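Local atomic coordinates of collagen alpha-1(XX) chain (Homo sapiens, PDB entry 5KF4), a protein that is a collagen chain, probably a component of the extracellular matrix, that carries fibronectin type III domains. Residues A[29-34]-A[78-83]. Numbering follows the deposited sequence.
Sequences LSWTPA and VSVFPI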
# COMPACT_ATOMS: atom_id res chain seq x y z
N LEU A 29 7.96 -0.60 1.07
CA LEU A 29 7.05 0.46 0.68
C LEU A 29 7.39 1.70 1.46
O LEU A 29 7.62 1.64 2.67
CB LEU A 29 5.61 0.03 0.93
CG LEU A 29 4.55 0.58 -0.01
CD1 LEU A 29 4.95 0.33 -1.46
CD2 LEU A 29 3.23 -0.07 0.32
N SER A 30 7.44 2.84 0.78
CA SER A 30 7.75 4.09 1.44
C SER A 30 6.92 5.22 0.87
O SER A 30 6.67 5.27 -0.33
CB SER A 30 9.25 4.40 1.32
OG SER A 30 9.99 3.71 2.30
N TRP A 31 6.52 6.15 1.72
CA TRP A 31 5.66 7.24 1.31
C TRP A 31 5.91 8.48 2.16
O TRP A 31 6.47 8.38 3.25
CB TRP A 31 4.19 6.79 1.42
CG TRP A 31 3.79 6.35 2.81
CD1 TRP A 31 3.26 7.13 3.80
CD2 TRP A 31 3.91 5.03 3.36
NE1 TRP A 31 3.03 6.37 4.93
CE2 TRP A 31 3.42 5.08 4.68
CE3 TRP A 31 4.38 3.81 2.86
CZ2 TRP A 31 3.39 3.96 5.51
CZ3 TRP A 31 4.35 2.70 3.68
CH2 TRP A 31 3.86 2.78 4.99
N THR A 32 5.54 9.66 1.66
CA THR A 32 5.65 10.86 2.48
C THR A 32 4.30 11.24 3.08
O THR A 32 3.39 11.65 2.36
CB THR A 32 6.22 12.05 1.67
OG1 THR A 32 7.55 11.74 1.23
CG2 THR A 32 6.26 13.31 2.53
N PRO A 33 4.17 11.12 4.41
CA PRO A 33 2.91 11.34 5.12
C PRO A 33 2.49 12.80 5.13
O PRO A 33 3.35 13.69 5.12
CB PRO A 33 3.21 10.85 6.54
CG PRO A 33 4.68 10.99 6.70
CD PRO A 33 5.32 11.03 5.33
N ALA A 34 1.19 13.04 5.15
CA ALA A 34 0.67 14.39 5.34
C ALA A 34 0.95 14.84 6.78
O ALA A 34 1.13 14.00 7.66
CB ALA A 34 -0.82 14.42 5.04
N VAL A 78 0.44 -2.44 -5.81
CA VAL A 78 0.60 -2.14 -4.40
C VAL A 78 -0.05 -0.81 -4.05
O VAL A 78 0.26 0.20 -4.67
CB VAL A 78 2.09 -2.10 -4.01
CG1 VAL A 78 2.22 -1.79 -2.54
CG2 VAL A 78 2.75 -3.43 -4.33
N SER A 79 -0.95 -0.81 -3.07
CA SER A 79 -1.70 0.39 -2.74
C SER A 79 -1.55 0.81 -1.27
O SER A 79 -1.43 -0.04 -0.38
CB SER A 79 -3.18 0.19 -3.07
OG SER A 79 -3.36 -0.08 -4.45
N VAL A 80 -1.57 2.12 -1.03
CA VAL A 80 -1.51 2.67 0.32
C VAL A 80 -2.72 3.56 0.59
O VAL A 80 -2.85 4.63 -0.00
CB VAL A 80 -0.23 3.49 0.54
CG1 VAL A 80 -0.20 4.06 1.95
CG2 VAL A 80 0.99 2.64 0.27
N PHE A 81 -3.59 3.13 1.50
CA PHE A 81 -4.80 3.88 1.83
C PHE A 81 -4.71 4.49 3.22
O PHE A 81 -4.53 3.77 4.20
CB PHE A 81 -6.03 2.98 1.75
CG PHE A 81 -6.36 2.52 0.36
CD1 PHE A 81 -7.18 3.27 -0.46
CD2 PHE A 81 -5.84 1.32 -0.13
CE1 PHE A 81 -7.49 2.85 -1.73
CE2 PHE A 81 -6.15 0.90 -1.41
CZ PHE A 81 -6.97 1.66 -2.21
N PRO A 82 -4.84 5.82 3.32
CA PRO A 82 -4.83 6.42 4.66
C PRO A 82 -6.15 6.23 5.40
O PRO A 82 -7.22 6.37 4.79
CB PRO A 82 -4.58 7.91 4.37
CG PRO A 82 -5.13 8.12 2.99
CD PRO A 82 -4.98 6.81 2.25
N ILE A 83 -6.08 5.94 6.69
CA ILE A 83 -7.29 5.75 7.48
C ILE A 83 -7.39 6.79 8.59
O ILE A 83 -6.65 6.75 9.58
CB ILE A 83 -7.35 4.32 8.10
CG1 ILE A 83 -7.18 3.24 7.03
CG2 ILE A 83 -8.63 4.13 8.90
CD1 ILE A 83 -8.24 3.25 5.96
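Leu29 reaches across to Val78 and Val80 with its forked end, and the contact between 29-34 and 78-83 is wholly apolar. Leu29 CD2 touches both valines, lying 3.5 Å from Val78 CG1 and 3.5 Å from Val80 CG2, while Leu29 CD1 bears on Val78 CG1 alone, at 3.6 Å. The leucine side chain and each valine run alongside one another, pointing oppositely, and do not meet end on. With Val80 CG1 anti to the backbone N (chi1 180°), the other methyl, CG2, is left to face the leucine. Strand axes 9.3 Å apart rule out backbone pairing; inclined by 41° with the same N-to-C sense, they belong to two facing sheets. This is the β-sandwich of a fibronectin type III domain: strand 27-32 is the middle of the three-stranded sheet, and strand 75-84 is an inner strand of the four-stranded one. Trimming Leu29 to an alanine would probably open a gap between the sheets, leaving Val78 CG1 and Val80 CG2 without their shared partner. Methyl-on-indole packing continues the contact one residue pair further on. Val80 CG1 sits over one face of the Trp31 indole, and CG2 comes within 4.4 Å of Trp31 CE3, a looser approach than that of the leucine. The indole also meets the Tyr41 ring edge-to-face and touches Leu92, while Leu17 of strand 15-20 packs against both Leu29 and Val80.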